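PDB 3LAX: phenylacetate-coenzyme A ligase from Bacteroides vulgatus, which is represented here by the C-terminal alpha/beta domain of an enzyme of the AMP-binding family. Local coordinates for residues A[30-35]-A[99-104]; A[47-52]-A[90-95]. All blocks are in the same frame, centred on the assembly; numbering follows the deposited sequence. Where two conformers were deposited one is given.

Both contacts belong to the mixed sheet of this small alpha/beta domain, and their centres are only about 7 Å apart. Contact 1 sets strand 102-104 parallel to the start of strand 32-40, at one margin of the sheet. Contact 2 lays the loop 90-95 against the end of strand 43-52, the antiparallel neighbour of 32-40. In chain order 47-52 and 90-95 fall between 30-35 and 99-104, so contact 2 is nested within the loop that contact 1 closes. Strand 32-40 links the two through backbone pairing with 43-52. Residues 96-98, which join 90-95 to 99-104, are not modelled, although both of these segments are tied to the sheet.

Contact 1. Residues A[30-35]-A[99-104]; sequences GSDYLI and AVRVKD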
# COMPACT_ATOMS: atom_id res chain seq x y z
N GLY A 30 9.41 -6.43 2.41
CA GLY A 30 9.98 -6.72 1.10
C GLY A 30 9.69 -5.57 0.15
O GLY A 30 9.02 -4.60 0.52
N SER A 31 10.15 -5.68 -1.09
CA SER A 31 9.97 -4.60 -2.05
C SER A 31 8.65 -4.69 -2.81
O SER A 31 8.28 -3.77 -3.52
CB SER A 31 11.10 -4.61 -3.08
OG SER A 31 10.98 -5.74 -3.91
N ASP A 32 7.93 -5.80 -2.67
CA ASP A 32 6.69 -5.96 -3.40
C ASP A 32 5.48 -5.51 -2.62
O ASP A 32 5.29 -5.86 -1.46
CB ASP A 32 6.52 -7.41 -3.86
CG ASP A 32 7.59 -7.79 -4.85
OD1 ASP A 32 7.54 -7.28 -5.99
OD2 ASP A 32 8.51 -8.56 -4.48
N TYR A 33 4.66 -4.70 -3.29
CA TYR A 33 3.47 -4.13 -2.70
C TYR A 33 2.41 -4.04 -3.79
O TYR A 33 2.71 -4.15 -4.99
CB TYR A 33 3.78 -2.72 -2.16
CG TYR A 33 4.13 -1.75 -3.27
CD1 TYR A 33 3.16 -0.91 -3.80
CD2 TYR A 33 5.41 -1.69 -3.79
CE1 TYR A 33 3.47 -0.03 -4.83
CE2 TYR A 33 5.73 -0.81 -4.81
CZ TYR A 33 4.76 0.01 -5.33
OH TYR A 33 5.06 0.89 -6.36
N LEU A 34 1.17 -3.88 -3.37
CA LEU A 34 0.06 -3.74 -4.30
C LEU A 34 -0.93 -2.76 -3.73
O LEU A 34 -1.38 -2.92 -2.60
CB LEU A 34 -0.62 -5.08 -4.52
CG LEU A 34 -1.82 -5.05 -5.47
CD1 LEU A 34 -1.39 -4.61 -6.86
CD2 LEU A 34 -2.49 -6.42 -5.50
N ILE A 35 -1.25 -1.73 -4.50
CA ILE A 35 -2.22 -0.73 -4.10
C ILE A 35 -3.53 -1.10 -4.79
O ILE A 35 -3.58 -1.16 -6.02
CB ILE A 35 -1.79 0.67 -4.58
CG1 ILE A 35 -0.43 1.06 -3.98
CG2 ILE A 35 -2.84 1.70 -4.24
CD1 ILE A 35 0.25 2.24 -4.72
N ALA A 99 5.37 -5.07 -13.94
CA ALA A 99 5.22 -4.57 -12.58
C ALA A 99 3.90 -3.81 -12.38
O ALA A 99 3.88 -2.58 -12.35
CB ALA A 99 6.41 -3.70 -12.20
N VAL A 100 2.80 -4.55 -12.26
CA VAL A 100 1.50 -3.96 -11.93
C VAL A 100 1.44 -3.65 -10.43
O VAL A 100 1.24 -4.55 -9.61
CB VAL A 100 0.35 -4.91 -12.32
CG1 VAL A 100 -0.99 -4.36 -11.87
CG2 VAL A 100 0.36 -5.17 -13.82
N ARG A 101 1.62 -2.37 -10.08
CA ARG A 101 1.67 -1.97 -8.67
C ARG A 101 0.34 -1.44 -8.18
O ARG A 101 0.13 -1.33 -6.98
CB ARG A 101 2.75 -0.92 -8.44
CG ARG A 101 4.15 -1.41 -8.69
CD ARG A 101 4.50 -2.59 -7.79
NE ARG A 101 5.94 -2.73 -7.69
CZ ARG A 101 6.57 -3.81 -7.23
NH1 ARG A 101 5.87 -4.86 -6.83
NH2 ARG A 101 7.89 -3.83 -7.17
N VAL A 102 -0.53 -1.09 -9.11
CA VAL A 102 -1.84 -0.57 -8.76
C VAL A 102 -2.91 -1.39 -9.45
O VAL A 102 -2.86 -1.59 -10.67
CB VAL A 102 -1.98 0.91 -9.21
CG1 VAL A 102 -3.34 1.46 -8.79
CG2 VAL A 102 -0.86 1.73 -8.63
N LYS A 103 -3.87 -1.88 -8.67
CA LYS A 103 -5.05 -2.55 -9.19
C LYS A 103 -6.27 -1.67 -8.89
O LYS A 103 -6.67 -1.51 -7.74
CB LYS A 103 -5.21 -3.94 -8.57
CG LYS A 103 -6.48 -4.66 -8.98
CD LYS A 103 -6.34 -6.16 -8.90
CE LYS A 103 -5.83 -6.60 -7.55
NZ LYS A 103 -5.97 -8.08 -7.35
N ASP A 104 -6.84 -1.08 -9.94
CA ASP A 104 -7.95 -0.15 -9.77
C ASP A 104 -9.24 -0.80 -10.24
O ASP A 104 -9.48 -0.95 -11.44
CB ASP A 104 -7.68 1.15 -10.55
CG ASP A 104 -8.64 2.27 -10.18
OD1 ASP A 104 -9.70 1.99 -9.58
OD2 ASP A 104 -8.32 3.44 -10.49
O HOH W 1 9.91 -5.79 -6.40
O HOH W 2 2.66 -5.64 -7.15
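Asp-32 OD1 accepts two bonds: a nearly straight hydrogen bond, part of a salt bridge, from Arg-101 NH1, 3.1 Å away and using the anti lone pair of OD1, and one from a water that itself accepts from Arg-101 NH2. The oxygen lies in the guanidinium plane, although the carboxylate is turned 56° against it. This bridge precedes a parallel strand pairing in which 102-104 borders 32-35 in the domain's mixed sheet. Arginine suits its place because its chain does two jobs. Bent at chi2 (-59°), it brings CD over the Tyr-33 ring in a CH-pi contact, 3.9 Å from CD to the ring centroid, while the charged end reaches Asp-32. Arg-101 CG packs 3.4 Å from Tyr-33 OH, which is hydrogen-bonded to Glu-20 of helix 16-24. Ile-35 straddles the pairing: its N donates to Arg-101 O at 2.9 Å, and its O accepts from Lys-103 N at 2.8 Å. Beta-branched Ile-35 and Val-102 suit a strand and share the face covered by Pro-16, CD1 of the former 4.1 Å from CG2 of the latter. On the other face, Leu-34 CD2 rests against the aliphatic Lys-103 CE, 3.9 Å away.

Contact 2. Residues A[47-52]-A[90-95]; sequences TVEVEL and GALPKS
Glu-49 meets the loop 90-95 through its side chain and its backbone: Leu-92 CD2 touches both Glu-49 CB and the carboxylate oxygen Glu-49 OE1, each at 4.0 Å, and the other methyl, Leu-92 CD1, is 3.8 Å from Glu-49 O. A glutamate fits here in that its chain offers the methyl both a methylene and a carboxylate oxygen. Val-50 turns its side chain to the opposite face of the strand, as suits a buried beta-branched residue, and offers the loop little more than its CA. Glu-51 carries the polar part of the contact. Its CG is anti to the carbonyl carbon (chi1 -69°), and the extended chain beyond runs past Leu-92 in the opposite direction, with the CG atoms of Glu-51 and Leu-92 3.9 Å apart. The carboxylate then binds loop amides: Gly-90 N donates to Glu-51 OE1 at 3.0 Å from well above the carboxylate plane (69° out of it), and Leu-92 N reaches Glu-51 OE2 at 3.0 Å on the anti side. These bonds would favour the ionised carboxylate. Gly-90 has a positive phi of 91°, where a CB would be jammed against the preceding carbonyl oxygen. Lys-94, deposited in two conformers, brings NZ in one of them to the syn lone pair of Glu-51 OE2; what the other does is not established, so this salt bridge is less certain. Strand 43-52 lies between strands 32-40 and 83-87; Glu-49 and Glu-51 also touch Val-87, and the loop covers the sheet face opposite Val-50, which packs against Tyr-33 and Leu-86.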
# COMPACT_ATOMS: atom_id res chain seq x y z
N THR A 47 -6.41 0.30 -0.45
CA THR A 47 -5.70 -0.66 0.38
C THR A 47 -4.27 -0.76 -0.13
O THR A 47 -4.03 -0.81 -1.34
CB THR A 47 -6.37 -2.06 0.33
OG1 THR A 47 -7.71 -1.95 0.81
CG2 THR A 47 -5.59 -3.06 1.19
N VAL A 48 -3.30 -0.77 0.79
CA VAL A 48 -1.92 -0.99 0.43
C VAL A 48 -1.47 -2.29 1.10
O VAL A 48 -1.28 -2.33 2.31
CB VAL A 48 -1.02 0.20 0.85
CG1 VAL A 48 0.44 -0.09 0.50
CG2 VAL A 48 -1.50 1.50 0.19
N GLU A 49 -1.32 -3.32 0.29
CA GLU A 49 -0.76 -4.59 0.75
C GLU A 49 0.74 -4.55 0.51
O GLU A 49 1.21 -4.11 -0.54
CB GLU A 49 -1.34 -5.76 -0.02
CG GLU A 49 -2.77 -6.09 0.34
CD GLU A 49 -3.37 -7.15 -0.56
OE1 GLU A 49 -3.48 -6.91 -1.78
OE2 GLU A 49 -3.72 -8.23 -0.05
N VAL A 50 1.52 -5.01 1.48
CA VAL A 50 2.96 -5.09 1.29
C VAL A 50 3.48 -6.35 1.94
O VAL A 50 3.06 -6.74 3.03
CB VAL A 50 3.71 -3.83 1.80
CG1 VAL A 50 3.37 -3.53 3.25
CG2 VAL A 50 5.22 -3.99 1.62
N GLU A 51 4.39 -7.01 1.23
CA GLU A 51 4.98 -8.24 1.74
C GLU A 51 5.94 -7.96 2.88
O GLU A 51 6.73 -7.01 2.84
CB GLU A 51 5.72 -8.98 0.64
CG GLU A 51 4.81 -9.55 -0.40
CD GLU A 51 5.53 -10.49 -1.36
OE1 GLU A 51 6.73 -10.75 -1.17
OE2 GLU A 51 4.87 -10.97 -2.31
N LEU A 52 5.89 -8.82 3.88
CA LEU A 52 6.89 -8.81 4.93
C LEU A 52 8.20 -9.35 4.39
O LEU A 52 8.22 -10.18 3.47
CB LEU A 52 6.43 -9.67 6.09
CG LEU A 52 5.21 -9.14 6.85
CD1 LEU A 52 4.64 -10.23 7.74
CD2 LEU A 52 5.59 -7.91 7.67
N GLY A 90 5.93 -13.50 -0.45
CA GLY A 90 5.49 -14.29 -1.58
C GLY A 90 4.00 -14.20 -1.89
O GLY A 90 3.55 -14.72 -2.91
N ALA A 91 3.24 -13.54 -1.03
CA ALA A 91 1.79 -13.53 -1.17
C ALA A 91 1.25 -12.63 -2.29
O ALA A 91 0.08 -12.74 -2.64
CB ALA A 91 1.12 -13.17 0.16
N LEU A 92 2.08 -11.76 -2.86
CA LEU A 92 1.61 -10.87 -3.93
C LEU A 92 2.08 -11.36 -5.29
O LEU A 92 3.17 -11.92 -5.40
CB LEU A 92 2.06 -9.42 -3.68
CG LEU A 92 1.54 -8.78 -2.39
CD1 LEU A 92 2.13 -7.38 -2.22
CD2 LEU A 92 0.01 -8.72 -2.34
N PRO A 93 1.27 -11.17 -6.34
CA PRO A 93 1.68 -11.68 -7.65
C PRO A 93 2.98 -11.02 -8.13
O PRO A 93 3.00 -9.80 -8.21
CB PRO A 93 0.52 -11.27 -8.57
CG PRO A 93 -0.64 -11.12 -7.67
CD PRO A 93 -0.12 -10.68 -6.34
N LYS A 94 4.03 -11.81 -8.41
CA LYS A 94 5.29 -11.26 -8.92
C LYS A 94 5.23 -11.14 -10.44
O LYS A 94 6.11 -10.53 -11.05
CB LYS A 94 6.49 -12.13 -8.54
CG LYS A 94 6.69 -12.35 -7.06
CD LYS A 94 6.95 -11.06 -6.31
CE LYS A 94 6.94 -11.33 -4.82
NZ LYS A 94 5.83 -12.27 -4.47
N SER A 95 4.21 -11.74 -11.03
CA SER A 95 4.05 -11.74 -12.48
C SER A 95 3.58 -10.38 -12.98
O SER A 95 3.13 -9.55 -12.19
CB SER A 95 3.07 -12.83 -12.89
OG SER A 95 3.40 -14.06 -12.28